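Local coordinates for L-Ribose isomerase (PDB 4Q0S), which probably catalyses the reversible isomerisation of L-ribose to its ketose L-ribulose at a cobalt-binding site inside a cupin barrel, at residues 70-75 against 169-174; 191-194 against 198-201; 34-39 against 127-132. All blocks are in the same frame, centred on the assembly; numbering follows the deposited sequence.

How the interactions relate
Interactions 1 and 2 touch on neighbouring parts of the cupin fold, where M74 CE packs on F201 CZ at 3.9 Å, whereas interaction 3 lies on the outside of the barrel, where subunits of the tetramer come together. Interaction 2 holds H199, a ligand of the cobalt ion that also binds ribitol. Interaction 1, whose centre is about 16 Å away, lies near the same site without reaching the sugar: the E72 side chain is about 10 Å from a ribitol. Interaction 3 is centred about 19 Å from interaction 2 and about 23 Å from interaction 1, and touches neither. It is nevertheless tied to interaction 2 through neighbouring strands, 124-130 and 191-193, and both contacts reach the second subunit.

Interaction 1: residues 70-75 against 169-174; sequences PYEAMI and KGRESS
The E72 carboxylate lies across the folded side chain of R171, with OE2 3.6 Å from R171 CB and OE1 at the edge of the guanidinium, near its plane. R171 donates from NH1 to E72 OE1 in a salt bridge modelled at only 2.4 Å, a length too short to be taken literally. The two flat groups are turned 69° against each other, and the N-H...O angle is 129°, so the pair meets through a single oxygen and a single nitrogen. The bend in the arginine chain (chi2 -72°) brings NH1 alongside E72 OE1. Its other terminal nitrogen, NH2, is held by D56 and by the carbonyl of F53. The second carboxylate oxygen, E72 OE2, is bound by Y175 OH and by a water 2.9 Å away; the same water donates to S174 OG at 2.8 Å. A further water joins the backbones, donating to P70 O at 2.7 Å and accepting from K169 N at 3.0 Å. E72 sits just ahead of strand 73-82, and R171 in the long excursion between strands 132-137 and 180-185, so the contact fastens that excursion to the residues leading into strand 73-82. Both charged groups are buried, and with D56 beside R171 and Y175 and water on E72, their charges are probably well compensated, which should favour the ionised forms of both.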
loop_
_atom_site.group_PDB
_atom_site.type_symbol
_atom_site.label_atom_id
_atom_site.label_comp_id
_atom_site.label_asym_id
_atom_site.label_seq_id
_atom_site.Cartn_x
_atom_site.Cartn_y
_atom_site.Cartn_z
ATOM N N PRO A 70 8.397 -24.729 -14.143
ATOM C CA PRO A 70 7.987 -25.423 -12.921
ATOM C C PRO A 70 9.131 -25.990 -12.080
ATOM O O PRO A 70 9.742 -27.006 -12.430
ATOM C CB PRO A 70 7.057 -26.516 -13.442
ATOM C CG PRO A 70 7.662 -26.854 -14.777
ATOM C CD PRO A 70 7.983 -25.482 -15.343
ATOM N N TYR A 71 9.422 -25.314 -10.971
ATOM C CA TYR A 71 10.457 -25.751 -10.047
ATOM C C TYR A 71 9.932 -25.541 -8.633
ATOM O O TYR A 71 8.979 -24.785 -8.427
ATOM C CB TYR A 71 11.750 -24.961 -10.268
ATOM C CG TYR A 71 12.537 -25.432 -11.474
ATOM C CD1 TYR A 71 13.335 -26.576 -11.403
ATOM C CD2 TYR A 71 12.451 -24.762 -12.693
ATOM C CE1 TYR A 71 14.028 -27.046 -12.520
ATOM C CE2 TYR A 71 13.138 -25.223 -13.820
ATOM C CZ TYR A 71 13.925 -26.367 -13.724
ATOM O OH TYR A 71 14.595 -26.838 -14.832
ATOM N N GLU A 72 10.537 -26.225 -7.666
ATOM C CA GLU A 72 10.108 -26.105 -6.283
ATOM C C GLU A 72 11.134 -25.285 -5.511
ATOM O O GLU A 72 12.202 -25.774 -5.122
ATOM C CB GLU A 72 9.903 -27.506 -5.679
ATOM C CG GLU A 72 8.978 -28.351 -6.568
ATOM C CD GLU A 72 8.633 -29.728 -6.015
ATOM O OE1 GLU A 72 9.417 -30.288 -5.220
ATOM O OE2 GLU A 72 7.570 -30.254 -6.401
ATOM N N ALA A 73 10.788 -24.014 -5.318
ATOM C CA ALA A 73 11.636 -23.054 -4.629
ATOM C C ALA A 73 10.769 -21.863 -4.229
ATOM O O ALA A 73 9.788 -21.535 -4.907
ATOM C CB ALA A 73 12.760 -22.603 -5.546
ATOM N N MET A 74 11.140 -21.205 -3.137
ATOM C CA MET A 74 10.365 -20.074 -2.654
ATOM C C MET A 74 11.165 -19.295 -1.637
ATOM O O MET A 74 12.241 -19.718 -1.210
ATOM C CB MET A 74 9.096 -20.572 -1.970
ATOM C CG MET A 74 9.399 -21.223 -0.623
ATOM S SD MET A 74 8.021 -22.122 0.080
ATOM C CE MET A 74 6.896 -20.747 0.404
ATOM N N ILE A 75 10.604 -18.163 -1.231
ATOM C CA ILE A 75 11.236 -17.317 -0.236
ATOM C C ILE A 75 10.288 -17.180 0.938
ATOM O O ILE A 75 9.078 -17.067 0.750
ATOM C CB ILE A 75 11.526 -15.903 -0.793
ATOM C CG1 ILE A 75 12.606 -15.984 -1.868
ATOM C CG2 ILE A 75 11.938 -14.966 0.344
ATOM C CD1 ILE A 75 12.989 -14.651 -2.435
ATOM N N LYS A 169 9.723 -31.444 -13.204
ATOM C CA LYS A 169 10.180 -32.702 -13.781
ATOM C C LYS A 169 10.740 -33.595 -12.687
ATOM O O LYS A 169 11.617 -33.183 -11.925
ATOM C CB LYS A 169 11.265 -32.451 -14.832
ATOM C CG LYS A 169 10.832 -31.579 -15.998
ATOM C CD LYS A 169 9.683 -32.205 -16.775
ATOM C CE LYS A 169 9.366 -31.392 -18.019
ATOM N NZ LYS A 169 9.153 -29.953 -17.686
ATOM N N GLY A 170 10.233 -34.819 -12.612
ATOM C CA GLY A 170 10.705 -35.750 -11.604
ATOM C C GLY A 170 10.039 -35.573 -10.253
ATOM O O GLY A 170 10.434 -36.210 -9.279
ATOM N N ARG A 171 9.031 -34.709 -10.189
ATOM C CA ARG A 171 8.313 -34.455 -8.939
ATOM C C ARG A 171 6.809 -34.625 -9.155
ATOM O O ARG A 171 6.023 -34.503 -8.217
ATOM C CB ARG A 171 8.581 -33.019 -8.454
ATOM C CG ARG A 171 10.041 -32.678 -8.181
ATOM C CD ARG A 171 10.551 -33.365 -6.927
ATOM N NE ARG A 171 11.965 -33.094 -6.693
ATOM C CZ ARG A 171 12.434 -32.113 -5.930
ATOM N NH1 ARG A 171 11.603 -31.292 -5.307
ATOM N NH2 ARG A 171 13.742 -31.956 -5.779
ATOM N N GLU A 172 6.415 -34.909 -10.393
ATOM C CA GLU A 172 5.004 -35.051 -10.726
ATOM C C GLU A 172 4.190 -35.918 -9.774
ATOM O O GLU A 172 3.186 -35.465 -9.220
ATOM C CB GLU A 172 4.842 -35.579 -12.155
ATOM C CG GLU A 172 5.413 -34.655 -13.220
ATOM C CD GLU A 172 6.835 -35.012 -13.600
ATOM O OE1 GLU A 172 7.574 -35.516 -12.729
ATOM O OE2 GLU A 172 7.215 -34.781 -14.769
ATOM N N SER A 173 4.622 -37.158 -9.578
ATOM C CA SER A 173 3.903 -38.091 -8.718
ATOM C C SER A 173 3.715 -37.628 -7.276
ATOM O O SER A 173 2.812 -38.102 -6.588
ATOM C CB SER A 173 4.600 -39.456 -8.728
ATOM O OG SER A 173 5.890 -39.378 -8.157
ATOM N N SER A 174 4.551 -36.705 -6.812
ATOM C CA SER A 174 4.421 -36.232 -5.439
ATOM C C SER A 174 3.113 -35.464 -5.244
ATOM O O SER A 174 2.662 -35.270 -4.114
ATOM C CB SER A 174 5.611 -35.339 -5.063
ATOM O OG SER A 174 5.600 -34.125 -5.796
HETATM O O HOH W 1 11.204 -28.924 -13.709
HETATM O O HOH W 2 7.638 -32.600 -4.631
#

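Interaction 2: residues 191-194 against 198-201; sequences FVMH and LHAF. With CO (cobalt (II) ion), chain B; RB0 (D-ribitol), chain D; RB0 (D-ribitol), chain C.
Dispersive and CH-pi contact joins M193 to H199: the methionine CG lies over one face of the imidazole, 3.7 Å from the ring centroid and 18° off the ring normal. The thioether bends back along the histidine stem, bringing M193 SD to 3.6 Å from H199 CB, while the sulfur approaches the ring itself only obliquely. Metal coordination fixes the ring's far end: H199 NE2 binds cobalt at 2.3 Å, alongside H117, H119 and E124, and the ribitol of this site chelates the metal through O4 (2.1 Å) and O5 (2.2 Å). With CG between the backbone N and the carbonyl carbon (chi1 58°), H199 presents NE2 to the metal, while ND1 is hydrogen-bonded to H197 O, settling the ring's rotation. The ribitol O5 also lies in plane at the edges of the H199 and F201 rings. Hydrogen bonds hold a second ribitol along the edge of strand 191-193 that faces away from 124-130: V192 N donates nearly straight (169°) to its O4 at 2.8 Å, its O5 donates to V192 O at 2.6 Å, and its C5 rests over a face of F191. Strand 191-193 is, within this chain, the outermost of one barrel sheet, paired with 124-130, whereas 199-202 runs between 132-137 and 113-118 in the other; M193 bridges the two sheets, touching Y126 on the first and V135 and Y137 on the second.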
loop_
_atom_site.group_PDB
_atom_site.type_symbol
_atom_site.label_atom_id
_atom_site.label_comp_id
_atom_site.label_asym_id
_atom_site.label_seq_id
_atom_site.Cartn_x
_atom_site.Cartn_y
_atom_site.Cartn_z
ATOM N N PHE A 191 -7.794 -18.571 4.486
ATOM C CA PHE A 191 -7.907 -19.989 4.151
ATOM C C PHE A 191 -7.123 -20.868 5.112
ATOM O O PHE A 191 -5.902 -20.731 5.233
ATOM C CB PHE A 191 -7.399 -20.242 2.732
ATOM C CG PHE A 191 -7.791 -21.583 2.189
ATOM C CD1 PHE A 191 -8.968 -21.735 1.465
ATOM C CD2 PHE A 191 -6.996 -22.708 2.427
ATOM C CE1 PHE A 191 -9.353 -22.992 0.978
ATOM C CE2 PHE A 191 -7.370 -23.963 1.950
ATOM C CZ PHE A 191 -8.550 -24.104 1.225
ATOM N N VAL A 192 -7.822 -21.787 5.773
ATOM C CA VAL A 192 -7.197 -22.680 6.745
ATOM C C VAL A 192 -6.749 -24.035 6.198
ATOM O O VAL A 192 -7.514 -24.753 5.556
ATOM C CB VAL A 192 -8.150 -22.940 7.948
ATOM C CG1 VAL A 192 -7.536 -23.953 8.910
ATOM C CG2 VAL A 192 -8.428 -21.631 8.670
ATOM N N MET A 193 -5.494 -24.375 6.456
ATOM C CA MET A 193 -4.949 -25.661 6.040
ATOM C C MET A 193 -4.659 -26.387 7.349
ATOM O O MET A 193 -3.642 -26.131 7.997
ATOM C CB MET A 193 -3.654 -25.474 5.245
ATOM C CG MET A 193 -3.016 -26.780 4.756
ATOM S SD MET A 193 -4.123 -27.759 3.691
ATOM C CE MET A 193 -4.402 -26.606 2.303
ATOM N N HIS A 194 -5.566 -27.275 7.755
ATOM C CA HIS A 194 -5.376 -28.002 9.005
ATOM C C HIS A 194 -4.143 -28.884 8.977
ATOM O O HIS A 194 -3.712 -29.354 7.918
ATOM C CB HIS A 194 -6.594 -28.877 9.326
ATOM C CG HIS A 194 -7.799 -28.104 9.760
ATOM N ND1 HIS A 194 -7.779 -27.226 10.822
ATOM C CD2 HIS A 194 -9.069 -28.096 9.290
ATOM C CE1 HIS A 194 -8.984 -26.710 10.989
ATOM N NE2 HIS A 194 -9.785 -27.221 10.072
ATOM N N LEU A 198 -2.063 -32.950 3.441
ATOM C CA LEU A 198 -1.085 -32.749 2.383
ATOM C C LEU A 198 -1.448 -31.477 1.634
ATOM O O LEU A 198 -2.616 -31.237 1.322
ATOM C CB LEU A 198 -1.101 -33.914 1.397
ATOM C CG LEU A 198 -0.502 -35.250 1.836
ATOM C CD1 LEU A 198 -0.926 -36.329 0.848
ATOM C CD2 LEU A 198 1.019 -35.136 1.904
ATOM N N HIS A 199 -0.450 -30.652 1.348
ATOM C CA HIS A 199 -0.705 -29.428 0.613
ATOM C C HIS A 199 0.523 -28.938 -0.132
ATOM O O HIS A 199 1.657 -29.294 0.191
ATOM C CB HIS A 199 -1.237 -28.328 1.543
ATOM C CG HIS A 199 -0.324 -27.993 2.680
ATOM N ND1 HIS A 199 -0.164 -28.813 3.777
ATOM C CD2 HIS A 199 0.497 -26.934 2.881
ATOM C CE1 HIS A 199 0.717 -28.275 4.602
ATOM N NE2 HIS A 199 1.134 -27.134 4.082
ATOM N N ALA A 200 0.260 -28.140 -1.158
ATOM C CA ALA A 200 1.278 -27.548 -2.003
ATOM C C ALA A 200 0.599 -26.362 -2.675
ATOM O O ALA A 200 -0.628 -26.265 -2.689
ATOM C CB ALA A 200 1.744 -28.554 -3.060
ATOM N N PHE A 201 1.391 -25.444 -3.210
ATOM C CA PHE A 201 0.818 -24.299 -3.885
ATOM C C PHE A 201 1.821 -23.667 -4.829
ATOM O O PHE A 201 3.028 -23.824 -4.663
ATOM C CB PHE A 201 0.296 -23.279 -2.864
ATOM C CG PHE A 201 1.333 -22.782 -1.890
ATOM C CD1 PHE A 201 2.211 -21.760 -2.242
ATOM C CD2 PHE A 201 1.403 -23.312 -0.601
ATOM C CE1 PHE A 201 3.145 -21.267 -1.317
ATOM C CE2 PHE A 201 2.331 -22.828 0.330
ATOM C CZ PHE A 201 3.202 -21.801 -0.031
HETATM CO CO CO B . 3.009 -26.216 5.084
HETATM C C1 RB0 D . -13.625 -20.526 4.872
HETATM O O1 RB0 D . -14.110 -19.206 5.029
HETATM C C2 RB0 D . -12.475 -20.514 3.883
HETATM O O2 RB0 D . -12.913 -19.913 2.674
HETATM C C3 RB0 D . -11.992 -21.939 3.601
HETATM O O3 RB0 D . -13.042 -22.707 3.032
HETATM C C4 RB0 D . -11.452 -22.650 4.843
HETATM O O4 RB0 D . -10.576 -21.784 5.549
HETATM C C5 RB0 D . -10.709 -23.910 4.415
HETATM O O5 RB0 D . -10.122 -24.537 5.539
HETATM C C1 RB0 C . 7.238 -24.534 3.720
HETATM O O1 RB0 C . 8.585 -24.963 3.619
HETATM C C2 RB0 C . 7.045 -23.774 5.024
HETATM O O2 RB0 C . 7.068 -24.680 6.124
HETATM C C3 RB0 C . 5.723 -22.978 4.996
HETATM O O3 RB0 C . 5.666 -22.102 6.113
HETATM C C4 RB0 C . 4.478 -23.872 4.978
HETATM O O4 RB0 C . 4.802 -25.164 5.468
HETATM C C5 RB0 C . 3.924 -23.975 3.560
HETATM O O5 RB0 C . 2.675 -24.666 3.571
#

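Interaction 3: residues 34-39 against 127-132; sequences KALRYP and EVVLGE
This is a small, purely apolar contact on the outer side of the barrel, between L36, just after helix 19-35, and V129 and L130, at the end of strand 124-130. The V129 branch CG1 does most of the touching: it comes within 3.8 Å of L36 CB and sits 4.0 Å from both L36 CD1 and L36 CD2, lying against the face made by these three carbons, on the side of L36 CG away from its hydrogen. CG1 owes this position to its placement anti to the backbone N of V129 (chi1 -177°), and the two side chains run alongside each other, pointing opposite ways. L130 meets L36 differently, at about a right angle, with its CB 4.1 Å from L36 CD1. Backbone motifs on both sides set up this meeting. The helix ends in a Schellman motif, in which Y38 N bonds G33 O and R37 N bonds K34 O at 2.7 Å, with R37 as the C-prime residue at positive phi; L36, where the chain departs from the helix, is turned toward the sheet. Facing it, V129 and L130 form a classic beta bulge opposite V212 of strand 211-217, which lets two successive side chains reach toward the leucine. V212 also packs on L36 and L130. Around this patch the tetramer closes in: R37 of the second subunit packs on L36, as does A35 of the third subunit, and R37 NH2 donates to A35 O of the fourth subunit. Earlier in the strand, E127 bridges to K190 of its own chain and to R214 of the second subunit.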
loop_
_atom_site.group_PDB
_atom_site.type_symbol
_atom_site.label_atom_id
_atom_site.label_comp_id
_atom_site.label_asym_id
_atom_site.label_seq_id
_atom_site.Cartn_x
_atom_site.Cartn_y
_atom_site.Cartn_z
ATOM N N LYS A 34 8.264 -5.110 1.795
ATOM C CA LYS A 34 8.133 -3.824 2.464
ATOM C C LYS A 34 7.088 -2.961 1.767
ATOM O O LYS A 34 6.251 -2.336 2.419
ATOM C CB LYS A 34 9.493 -3.123 2.502
ATOM C CG LYS A 34 10.484 -3.872 3.372
ATOM C CD LYS A 34 11.758 -3.102 3.593
ATOM C CE LYS A 34 12.595 -3.784 4.665
ATOM N NZ LYS A 34 13.737 -2.945 5.098
ATOM N N ALA A 35 7.121 -2.946 0.439
ATOM C CA ALA A 35 6.155 -2.172 -0.326
ATOM C C ALA A 35 4.734 -2.607 0.040
ATOM O O ALA A 35 3.816 -1.788 0.094
ATOM C CB ALA A 35 6.394 -2.369 -1.832
ATOM N N LEU A 36 4.561 -3.901 0.294
ATOM C CA LEU A 36 3.253 -4.445 0.641
ATOM C C LEU A 36 3.001 -4.349 2.146
ATOM O O LEU A 36 2.087 -4.975 2.682
ATOM C CB LEU A 36 3.152 -5.897 0.167
ATOM C CG LEU A 36 3.269 -6.084 -1.348
ATOM C CD1 LEU A 36 3.563 -7.558 -1.677
ATOM C CD2 LEU A 36 1.985 -5.610 -2.033
ATOM N N ARG A 37 3.831 -3.553 2.808
ATOM C CA ARG A 37 3.743 -3.305 4.245
ATOM C C ARG A 37 3.973 -4.490 5.177
ATOM O O ARG A 37 3.384 -4.542 6.259
ATOM C CB ARG A 37 2.400 -2.644 4.595
ATOM C CG ARG A 37 2.115 -1.335 3.843
ATOM C CD ARG A 37 0.806 -0.709 4.335
ATOM N NE ARG A 37 0.498 0.556 3.665
ATOM C CZ ARG A 37 1.117 1.708 3.909
ATOM N NH1 ARG A 37 2.086 1.767 4.811
ATOM N NH2 ARG A 37 0.758 2.805 3.263
ATOM N N TYR A 38 4.808 -5.446 4.780
ATOM C CA TYR A 38 5.098 -6.557 5.688
ATOM C C TYR A 38 6.310 -6.052 6.487
ATOM O O TYR A 38 7.254 -5.506 5.912
ATOM C CB TYR A 38 5.450 -7.844 4.928
ATOM C CG TYR A 38 5.412 -9.062 5.830
ATOM C CD1 TYR A 38 4.192 -9.610 6.246
ATOM C CD2 TYR A 38 6.586 -9.609 6.342
ATOM C CE1 TYR A 38 4.149 -10.674 7.156
ATOM C CE2 TYR A 38 6.555 -10.666 7.254
ATOM C CZ TYR A 38 5.334 -11.194 7.659
ATOM O OH TYR A 38 5.309 -12.229 8.576
ATOM N N PRO A 39 6.295 -6.219 7.819
ATOM C CA PRO A 39 7.397 -5.761 8.674
ATOM C C PRO A 39 8.672 -6.593 8.590
ATOM O O PRO A 39 8.969 -7.379 9.486
ATOM C CB PRO A 39 6.778 -5.797 10.067
ATOM C CG PRO A 39 5.901 -7.026 9.984
ATOM C CD PRO A 39 5.238 -6.865 8.622
ATOM N N GLU A 127 -3.334 -15.819 3.427
ATOM C CA GLU A 127 -3.881 -14.522 3.063
ATOM C C GLU A 127 -3.049 -14.068 1.865
ATOM O O GLU A 127 -1.857 -13.810 2.006
ATOM C CB GLU A 127 -3.714 -13.529 4.219
ATOM C CG GLU A 127 -4.221 -12.128 3.918
ATOM C CD GLU A 127 -3.693 -11.089 4.896
ATOM O OE1 GLU A 127 -3.722 -11.343 6.118
ATOM O OE2 GLU A 127 -3.260 -10.012 4.438
ATOM N N VAL A 128 -3.656 -13.997 0.685
ATOM C CA VAL A 128 -2.912 -13.562 -0.489
ATOM C C VAL A 128 -2.795 -12.040 -0.459
ATOM O O VAL A 128 -3.788 -11.336 -0.284
ATOM C CB VAL A 128 -3.603 -14.011 -1.804
ATOM C CG1 VAL A 128 -2.872 -13.415 -3.018
ATOM C CG2 VAL A 128 -3.605 -15.543 -1.894
ATOM N N VAL A 129 -1.575 -11.538 -0.615
ATOM C CA VAL A 129 -1.339 -10.101 -0.594
ATOM C C VAL A 129 -1.199 -9.566 -2.008
ATOM O O VAL A 129 -1.705 -8.485 -2.330
ATOM C CB VAL A 129 -0.063 -9.767 0.208
ATOM C CG1 VAL A 129 0.128 -8.249 0.296
ATOM C CG2 VAL A 129 -0.154 -10.384 1.599
ATOM N N LEU A 130 -0.517 -10.333 -2.854
ATOM C CA LEU A 130 -0.301 -9.951 -4.242
ATOM C C LEU A 130 -0.296 -11.195 -5.118
ATOM O O LEU A 130 0.212 -12.244 -4.715
ATOM C CB LEU A 130 1.036 -9.217 -4.384
ATOM C CG LEU A 130 1.285 -8.563 -5.741
ATOM C CD1 LEU A 130 0.428 -7.315 -5.837
ATOM C CD2 LEU A 130 2.757 -8.212 -5.907
ATOM N N GLY A 131 -0.858 -11.077 -6.318
ATOM C CA GLY A 131 -0.899 -12.213 -7.218
ATOM C C GLY A 131 -2.032 -13.147 -6.838
ATOM O O GLY A 131 -2.978 -12.739 -6.167
ATOM N N GLU A 132 -1.945 -14.400 -7.268
ATOM C CA GLU A 132 -2.982 -15.376 -6.960
ATOM C C GLU A 132 -2.304 -16.655 -6.538
ATOM O O GLU A 132 -1.225 -16.989 -7.022
ATOM C CB GLU A 132 -3.885 -15.623 -8.171
ATOM C CG GLU A 132 -4.440 -14.340 -8.768
ATOM C CD GLU A 132 -5.799 -14.511 -9.421
ATOM O OE1 GLU A 132 -6.098 -15.612 -9.936
ATOM O OE2 GLU A 132 -6.569 -13.528 -9.429
#